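Local coordinates for KLLA0B12012p (Kluyveromyces lactis, PDB 6Y3P), which probably binds ATP as an ATP-grasp enzyme of the tubulin-tyrosine ligase family, this chain being the C-terminal domain of Pby1, a direct partner of the decapping enzyme Dcp2, at residues A[75-80]-A[346-351]; A[84-89]-A[305-310]. All coordinates share one frame; numbering follows the deposited sequence.

Overall arrangement
Interactions 1 and 2 are both largely buried, with centres about 12 Å apart, and interaction 2 is nested along the chain inside the long loop that interaction 1 closes. Interaction 1 joins the segment leading into helix 78-81 to strand 341-347 and the residues that follow it; Ala348 and Phe349 there are partly exposed. Its chemistry is mixed: Arg77, salt-bridged to Glu327, at a phenylalanine edge, one apolar pair, Ile80 with Val346, and one bridging water. Interaction 2 sets helix 83-95 against helix 290-313, apolar and with all four touching residues buried. The two meet directly: Thr89 OG1 lies 2.7 Å from Ala79 O, a probable hydrogen bond, and Ile80 CD1 packs on Phe308 CZ.

Interaction 1 (A[75-80]-A[346-351]); sequences IYRKAI and VNAFPD
Ile80 and Val346 supply the apolar part of this contact. The delta methyl of Ile80, CD1, reaches Val346 CG1 at 3.8 Å, and the two branched side chains cross obliquely. Val346 carries CG1 anti to its backbone nitrogen (chi1 175°), which holds that methyl against Ile80, while its CB sits 3.4 Å from Ile80 O. Phe308 of helix 290-313 packs on Ile80, and Leu307 of the same helix on Val346.

The polar link between the backbones is a single water. It donates to Ile80 O at 2.8 Å and accepts from Val346 N at 3.2 Å, joining the short helix 78-81 to the strand running through Val346 and Asn347. In relatives of the tubulin-tyrosine ligase family an asparagine on such a strand helps to bind magnesium beside ATP; Asn347 is consistent with that role. Its CB points away from 75-80, and ND2 makes a weak hydrogen bond to Asp332 OD2 on strand 326-335.

Further along, Arg77, the N-cap of helix 78-81, meets Ala348 and the edge of Phe349. A bend at chi2 (-104°) turns its chain toward them, bringing NH2 into the ring plane, 3.7 Å from Phe349 CE1. The guanidinium and ring planes stand 70° apart. The same NH2 forms a salt bridge to Glu327, and Tyr55 adds a cation-pi contact with Arg77.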
ATOM      1  N   ILE A  75      16.177  -2.212   0.319  1.00 55.51           N
ATOM      2  CA  ILE A  75      16.899  -1.001   0.689  1.00 56.34           C
ATOM      3  C   ILE A  75      16.262   0.249   0.070  1.00 60.18           C
ATOM      4  O   ILE A  75      15.964   1.197   0.797  1.00 59.38           O
ATOM      5  CB  ILE A  75      18.403  -1.158   0.374  1.00 60.89           C
ATOM      6  CG1 ILE A  75      19.043  -2.154   1.365  1.00 62.31           C
ATOM      7  CG2 ILE A  75      19.135   0.192   0.438  1.00 62.98           C
ATOM      8  CD1 ILE A  75      20.477  -2.553   1.079  1.00 68.98           C
ATOM      9  N   TYR A  76      16.054   0.245  -1.262  1.00 56.95           N
ATOM     10  CA  TYR A  76      15.504   1.376  -2.010  1.00 56.66           C
ATOM     11  C   TYR A  76      14.049   1.132  -2.352  1.00 59.81           C
ATOM     12  O   TYR A  76      13.750   0.468  -3.340  1.00 60.32           O
ATOM     13  CB  TYR A  76      16.334   1.655  -3.289  1.00 58.60           C
ATOM     14  CG  TYR A  76      17.777   2.028  -3.030  1.00 61.36           C
ATOM     15  CD1 TYR A  76      18.115   3.285  -2.533  1.00 63.84           C
ATOM     16  CD2 TYR A  76      18.802   1.116  -3.241  1.00 62.11           C
ATOM     17  CE1 TYR A  76      19.434   3.623  -2.253  1.00 65.58           C
ATOM     18  CE2 TYR A  76      20.127   1.450  -2.993  1.00 64.15           C
ATOM     19  CZ  TYR A  76      20.442   2.710  -2.505  1.00 71.61           C
ATOM     20  OH  TYR A  76      21.750   3.057  -2.266  1.00 67.92           O
ATOM     21  N   ARG A  77      13.139   1.647  -1.539  1.00 55.68           N
ATOM     22  CA  ARG A  77      11.739   1.429  -1.817  1.00 55.04           C
ATOM     23  C   ARG A  77      10.880   2.709  -1.655  1.00 59.89           C
ATOM     24  O   ARG A  77       9.658   2.635  -1.730  1.00 60.69           O
ATOM     25  CB  ARG A  77      11.221   0.230  -0.996  1.00 55.48           C
ATOM     26  CG  ARG A  77      11.026   0.457   0.479  1.00 60.36           C
ATOM     27  CD  ARG A  77      12.104  -0.157   1.351  1.00 58.65           C
ATOM     28  NE  ARG A  77      12.102   0.555   2.632  1.00 65.92           N
ATOM     29  CZ  ARG A  77      11.490   0.133   3.732  1.00 82.17           C
ATOM     30  NH1 ARG A  77      11.492   0.883   4.829  1.00 83.44           N
ATOM     31  NH2 ARG A  77      10.886  -1.047   3.753  1.00 63.02           N
ATOM     32  N   LYS A  78      11.530   3.873  -1.499  1.00 56.62           N
ATOM     33  CA  LYS A  78      10.924   5.209  -1.338  1.00 56.14           C
ATOM     34  C   LYS A  78       9.987   5.573  -2.494  1.00 61.66           C
ATOM     35  O   LYS A  78       8.956   6.208  -2.271  1.00 60.86           O
ATOM     36  CB  LYS A  78      12.038   6.264  -1.166  1.00 57.74           C
ATOM     37  CG  LYS A  78      11.697   7.693  -1.560  1.00 62.02           C
ATOM     38  CD  LYS A  78      12.636   8.671  -0.903  1.00 65.82           C
ATOM     39  CE  LYS A  78      12.302  10.076  -1.302  1.00 65.06           C
ATOM     40  NZ  LYS A  78      13.050  11.078  -0.499  1.00 64.87           N
ATOM     41  N   ALA A  79      10.340   5.131  -3.720  1.00 59.34           N
ATOM     42  CA  ALA A  79       9.584   5.324  -4.962  1.00 57.83           C
ATOM     43  C   ALA A  79       8.181   4.681  -4.912  1.00 61.32           C
ATOM     44  O   ALA A  79       7.346   5.028  -5.742  1.00 62.11           O
ATOM     45  CB  ALA A  79      10.383   4.777  -6.145  1.00 58.03           C
ATOM     46  N   ILE A  80       7.911   3.752  -3.957  1.00 56.62           N
ATOM     47  CA  ILE A  80       6.579   3.143  -3.842  1.00 55.73           C
ATOM     48  C   ILE A  80       5.970   3.349  -2.445  1.00 58.05           C
ATOM     49  O   ILE A  80       4.767   3.541  -2.358  1.00 57.13           O
ATOM     50  CB  ILE A  80       6.479   1.650  -4.328  1.00 58.79           C
ATOM     51  CG1 ILE A  80       7.050   0.630  -3.310  1.00 59.61           C
ATOM     52  CG2 ILE A  80       7.115   1.469  -5.712  1.00 58.35           C
ATOM     53  CD1 ILE A  80       6.591  -0.792  -3.510  1.00 60.29           C
ATOM     54  N   VAL A 346       0.948   2.417  -0.614  1.00 43.50           N
ATOM     55  CA  VAL A 346       1.711   1.215  -0.335  1.00 42.31           C
ATOM     56  C   VAL A 346       2.371   1.493   1.016  1.00 48.39           C
ATOM     57  O   VAL A 346       3.027   2.510   1.186  1.00 48.50           O
ATOM     58  CB  VAL A 346       2.730   0.926  -1.481  1.00 44.77           C
ATOM     59  CG1 VAL A 346       3.634  -0.262  -1.160  1.00 44.17           C
ATOM     60  CG2 VAL A 346       2.027   0.735  -2.827  1.00 43.40           C
ATOM     61  N   ASN A 347       2.119   0.632   1.990  1.00 47.83           N
ATOM     62  CA  ASN A 347       2.668   0.749   3.336  1.00 48.70           C
ATOM     63  C   ASN A 347       3.666  -0.366   3.607  1.00 53.62           C
ATOM     64  O   ASN A 347       3.361  -1.549   3.452  1.00 52.31           O
ATOM     65  CB  ASN A 347       1.563   0.743   4.409  1.00 49.18           C
ATOM     66  CG  ASN A 347       0.586   1.878   4.278  1.00 69.27           C
ATOM     67  OD1 ASN A 347       0.916   3.050   4.487  1.00 64.18           O
ATOM     68  ND2 ASN A 347      -0.632   1.553   3.905  1.00 58.44           N
ATOM     69  N   ALA A 348       4.865   0.046   3.987  1.00 52.54           N
ATOM     70  CA  ALA A 348       5.980  -0.793   4.405  1.00 53.14           C
ATOM     71  C   ALA A 348       5.698  -1.131   5.856  1.00 56.89           C
ATOM     72  O   ALA A 348       5.095  -0.318   6.574  1.00 54.39           O
ATOM     73  CB  ALA A 348       7.288   0.000   4.329  1.00 54.16           C
ATOM     74  N   PHE A 349       6.146  -2.320   6.281  1.00 55.49           N
ATOM     75  CA  PHE A 349       6.027  -2.847   7.643  1.00 56.20           C
ATOM     76  C   PHE A 349       4.601  -2.618   8.225  1.00 62.04           C
ATOM     77  O   PHE A 349       4.430  -1.968   9.265  1.00 62.36           O
ATOM     78  CB  PHE A 349       7.177  -2.294   8.515  1.00 58.06           C
ATOM     79  CG  PHE A 349       8.477  -2.994   8.166  1.00 59.41           C
ATOM     80  CD1 PHE A 349       9.193  -2.642   7.021  1.00 61.70           C
ATOM     81  CD2 PHE A 349       8.946  -4.052   8.940  1.00 61.21           C
ATOM     82  CE1 PHE A 349      10.359  -3.322   6.670  1.00 63.49           C
ATOM     83  CE2 PHE A 349      10.104  -4.742   8.578  1.00 64.79           C
ATOM     84  CZ  PHE A 349      10.813  -4.364   7.454  1.00 63.19           C
ATOM     85  N   PRO A 350       3.562  -3.116   7.504  1.00 58.84           N
ATOM     86  CA  PRO A 350       2.182  -2.912   7.973  1.00 58.67           C
ATOM     87  C   PRO A 350       1.871  -3.647   9.274  1.00 61.63           C
ATOM     88  O   PRO A 350       2.526  -4.643   9.593  1.00 59.98           O
ATOM     89  CB  PRO A 350       1.342  -3.491   6.824  1.00 60.21           C
ATOM     90  CG  PRO A 350       2.233  -4.535   6.205  1.00 63.86           C
ATOM     91  CD  PRO A 350       3.591  -3.927   6.261  1.00 59.53           C
ATOM     92  N   ASP A 351       0.875  -3.149  10.033  1.00 59.05           N
ATOM     93  CA  ASP A 351       0.469  -3.827  11.259  1.00 59.35           C
ATOM     94  C   ASP A 351      -0.403  -4.990  10.811  1.00 60.80           C
ATOM     95  O   ASP A 351      -1.411  -4.790  10.137  1.00 61.23           O
ATOM     96  CB  ASP A 351      -0.277  -2.885  12.249  1.00 62.37           C
ATOM     97  CG  ASP A 351      -0.335  -3.352  13.714  1.00 81.60           C
ATOM     98  OD1 ASP A 351       0.451  -4.269  14.092  1.00 84.91           O
ATOM     99  OD2 ASP A 351      -1.122  -2.769  14.492  1.00 88.14           O
TER
HETATM  100  O   HOH W   1       2.731   5.000  -1.161  1.00 44.23           O

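Interaction 2 (A[84-89]-A[305-310]); sequences HYLSHT and SELFKA
Thr89 and Ala310 bring the two helical segments to their nearest approach, with CA atoms 6.3 Å apart. Both residues end their segments, and both turn CB toward the other helix. One helical turn earlier on each side the backbones have separated, the CA atoms of Leu86 and Leu307 lying 9.0 Å apart, and longer side chains fill the distance.

At the close point small groups meet. Thr89 places OG1 beside its own backbone nitrogen (chi1 -36°, well off the staggered value), which leaves CG2 as the branch roughly anti to that nitrogen. This methyl rests against the main chain of Ala310, 3.9 Å from Ala310 C and 4.0 Å from its O. The alanine methyl is a little farther off, with Ala310 CB 4.3 Å from Thr89 CG2. The threonine thus shows a methyl to the partner helix, while OG1 turns back to its own helix, 2.7 Å from Tyr85 O, and to helix 78-81, where a second carbonyl competes for its one proton.

Where the backbones are wider apart, a leucine from each helix meets the other. Leu86 CD1 is 3.8 Å from both CD1 and CD2 of Leu307, fitting into the fork of that side chain, and the two leucines cross at about a right angle.

Phe106 adds to the packing on Leu86, while Ile90 on helix 83-95 reaches Leu307 and Tyr93 touches Ala310. On its other flank helix 290-313 presses Phe308 onto Val221, Cys223 and Leu395, so it lies between helix 83-95 and the antiparallel sheet that contains strands 215-224 and 391-396.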
ATOM      1  N   HIS A  84       4.072  10.685  -2.210  1.00 65.52           N
ATOM      2  CA  HIS A  84       4.425  11.768  -3.131  1.00 65.88           C
ATOM      3  C   HIS A  84       5.220  11.168  -4.302  1.00 70.69           C
ATOM      4  O   HIS A  84       4.884  11.384  -5.472  1.00 72.90           O
ATOM      5  CB  HIS A  84       5.195  12.904  -2.423  1.00 67.84           C
ATOM      6  CG  HIS A  84       5.796  13.924  -3.354  1.00 72.71           C
ATOM      7  ND1 HIS A  84       7.090  13.786  -3.842  1.00 75.42           N
ATOM      8  CD2 HIS A  84       5.264  15.066  -3.856  1.00 75.08           C
ATOM      9  CE1 HIS A  84       7.297  14.834  -4.628  1.00 75.56           C
ATOM     10  NE2 HIS A  84       6.236  15.638  -4.662  1.00 75.87           N
ATOM     11  N   TYR A  85       6.203  10.335  -3.972  1.00 64.72           N
ATOM     12  CA  TYR A  85       7.088   9.691  -4.927  1.00 63.89           C
ATOM     13  C   TYR A  85       6.383   8.616  -5.765  1.00 64.24           C
ATOM     14  O   TYR A  85       6.685   8.503  -6.955  1.00 64.13           O
ATOM     15  CB  TYR A  85       8.341   9.187  -4.200  1.00 65.66           C
ATOM     16  CG  TYR A  85       9.177  10.362  -3.745  1.00 70.68           C
ATOM     17  CD1 TYR A  85      10.112  10.947  -4.597  1.00 74.03           C
ATOM     18  CD2 TYR A  85       8.930  10.990  -2.522  1.00 72.18           C
ATOM     19  CE1 TYR A  85      10.827  12.084  -4.222  1.00 76.17           C
ATOM     20  CE2 TYR A  85       9.630  12.137  -2.141  1.00 74.50           C
ATOM     21  CZ  TYR A  85      10.597  12.668  -2.985  1.00 84.19           C
ATOM     22  OH  TYR A  85      11.346  13.766  -2.610  1.00 86.13           O
ATOM     23  N   LEU A  86       5.388   7.906  -5.178  1.00 57.45           N
ATOM     24  CA  LEU A  86       4.552   6.895  -5.833  1.00 55.82           C
ATOM     25  C   LEU A  86       3.889   7.541  -7.039  1.00 60.66           C
ATOM     26  O   LEU A  86       3.989   7.001  -8.142  1.00 59.83           O
ATOM     27  CB  LEU A  86       3.469   6.338  -4.862  1.00 54.29           C
ATOM     28  CG  LEU A  86       2.556   5.226  -5.391  1.00 56.51           C
ATOM     29  CD1 LEU A  86       3.334   3.924  -5.613  1.00 55.94           C
ATOM     30  CD2 LEU A  86       1.402   4.964  -4.434  1.00 57.56           C
ATOM     31  N   SER A  87       3.263   8.730  -6.819  1.00 58.84           N
ATOM     32  CA  SER A  87       2.601   9.538  -7.836  1.00 59.50           C
ATOM     33  C   SER A  87       3.552   9.786  -8.982  1.00 66.46           C
ATOM     34  O   SER A  87       3.212   9.446 -10.112  1.00 68.05           O
ATOM     35  CB  SER A  87       2.088  10.850  -7.249  1.00 62.93           C
ATOM     36  OG  SER A  87       0.681  10.821  -7.050  1.00 69.22           O
ATOM     37  N   HIS A  88       4.786  10.236  -8.684  1.00 64.41           N
ATOM     38  CA  HIS A  88       5.809  10.496  -9.695  1.00 65.50           C
ATOM     39  C   HIS A  88       6.198   9.255 -10.452  1.00 65.87           C
ATOM     40  O   HIS A  88       6.310   9.318 -11.672  1.00 66.05           O
ATOM     41  CB  HIS A  88       7.023  11.215  -9.106  1.00 68.53           C
ATOM     42  CG  HIS A  88       6.773  12.672  -8.874  1.00 74.06           C
ATOM     43  ND1 HIS A  88       6.958  13.609  -9.886  1.00 77.55           N
ATOM     44  CD2 HIS A  88       6.312  13.306  -7.768  1.00 76.76           C
ATOM     45  CE1 HIS A  88       6.628  14.778  -9.356  1.00 77.94           C
ATOM     46  NE2 HIS A  88       6.231  14.648  -8.085  1.00 77.63           N
ATOM     47  N   THR A  89       6.338   8.121  -9.759  1.00 61.04           N
ATOM     48  CA  THR A  89       6.658   6.836 -10.400  1.00 60.12           C
ATOM     49  C   THR A  89       5.565   6.468 -11.418  1.00 59.72           C
ATOM     50  O   THR A  89       5.891   6.128 -12.554  1.00 59.71           O
ATOM     51  CB  THR A  89       6.812   5.698  -9.362  1.00 67.66           C
ATOM     52  OG1 THR A  89       7.415   6.198  -8.175  1.00 68.07           O
ATOM     53  CG2 THR A  89       7.632   4.536  -9.894  1.00 64.47           C
ATOM     54  N   SER A 305       1.390  -5.595 -10.640  1.00 49.06           N
ATOM     55  CA  SER A 305       2.326  -5.991 -11.711  1.00 48.65           C
ATOM     56  C   SER A 305       2.857  -4.755 -12.456  1.00 50.48           C
ATOM     57  O   SER A 305       4.059  -4.612 -12.643  1.00 48.48           O
ATOM     58  CB  SER A 305       1.622  -6.937 -12.686  1.00 49.79           C
ATOM     59  OG  SER A 305       2.447  -7.222 -13.802  1.00 67.11           O
ATOM     60  N   GLU A 306       1.940  -3.859 -12.853  1.00 47.89           N
ATOM     61  CA  GLU A 306       2.205  -2.602 -13.553  1.00 47.15           C
ATOM     62  C   GLU A 306       3.019  -1.669 -12.681  1.00 50.12           C
ATOM     63  O   GLU A 306       3.977  -1.066 -13.174  1.00 52.05           O
ATOM     64  CB  GLU A 306       0.876  -1.944 -13.964  1.00 48.16           C
ATOM     65  CG  GLU A 306       0.177  -2.624 -15.128  1.00 57.04           C
ATOM     66  CD  GLU A 306       1.007  -2.627 -16.394  1.00 69.74           C
ATOM     67  OE1 GLU A 306       1.275  -1.519 -16.909  1.00 60.93           O
ATOM     68  OE2 GLU A 306       1.485  -3.714 -16.799  1.00 60.67           O
ATOM     69  N   LEU A 307       2.693  -1.593 -11.377  1.00 44.14           N
ATOM     70  CA  LEU A 307       3.433  -0.745 -10.435  1.00 42.91           C
ATOM     71  C   LEU A 307       4.867  -1.185 -10.277  1.00 48.74           C
ATOM     72  O   LEU A 307       5.767  -0.345 -10.287  1.00 50.02           O
ATOM     73  CB  LEU A 307       2.721  -0.611  -9.075  1.00 41.52           C
ATOM     74  CG  LEU A 307       3.376   0.315  -8.037  1.00 44.66           C
ATOM     75  CD1 LEU A 307       3.677   1.707  -8.636  1.00 47.19           C
ATOM     76  CD2 LEU A 307       2.508   0.478  -6.850  1.00 37.55           C
ATOM     77  N   PHE A 308       5.099  -2.483 -10.148  1.00 46.14           N
ATOM     78  CA  PHE A 308       6.463  -2.970 -10.031  1.00 46.61           C
ATOM     79  C   PHE A 308       7.243  -2.785 -11.344  1.00 51.28           C
ATOM     80  O   PHE A 308       8.425  -2.455 -11.292  1.00 52.58           O
ATOM     81  CB  PHE A 308       6.503  -4.401  -9.466  1.00 48.32           C
ATOM     82  CG  PHE A 308       6.403  -4.322  -7.957  1.00 49.36           C
ATOM     83  CD1 PHE A 308       7.462  -3.826  -7.196  1.00 51.35           C
ATOM     84  CD2 PHE A 308       5.217  -4.641  -7.306  1.00 49.95           C
ATOM     85  CE1 PHE A 308       7.336  -3.660  -5.821  1.00 51.69           C
ATOM     86  CE2 PHE A 308       5.093  -4.475  -5.925  1.00 51.37           C
ATOM     87  CZ  PHE A 308       6.150  -3.984  -5.192  1.00 49.64           C
ATOM     88  N   LYS A 309       6.573  -2.866 -12.502  1.00 48.14           N
ATOM     89  CA  LYS A 309       7.231  -2.591 -13.784  1.00 49.36           C
ATOM     90  C   LYS A 309       7.610  -1.091 -13.846  1.00 56.88           C
ATOM     91  O   LYS A 309       8.738  -0.754 -14.231  1.00 57.94           O
ATOM     92  CB  LYS A 309       6.360  -2.987 -14.969  1.00 49.99           C
ATOM     93  CG  LYS A 309       6.203  -4.486 -15.094  1.00 59.77           C
ATOM     94  CD  LYS A 309       5.951  -4.922 -16.530  1.00 65.92           C
ATOM     95  CE  LYS A 309       4.531  -5.316 -16.801  1.00 65.66           C
ATOM     96  NZ  LYS A 309       4.453  -6.203 -17.992  1.00 69.35           N
ATOM     97  N   ALA A 310       6.698  -0.216 -13.370  1.00 52.92           N
ATOM     98  CA  ALA A 310       6.894   1.239 -13.293  1.00 52.68           C
ATOM     99  C   ALA A 310       8.089   1.576 -12.423  1.00 57.79           C
ATOM    100  O   ALA A 310       9.004   2.237 -12.897  1.00 58.19           O
ATOM    101  CB  ALA A 310       5.644   1.916 -12.736  1.00 52.22           C
TER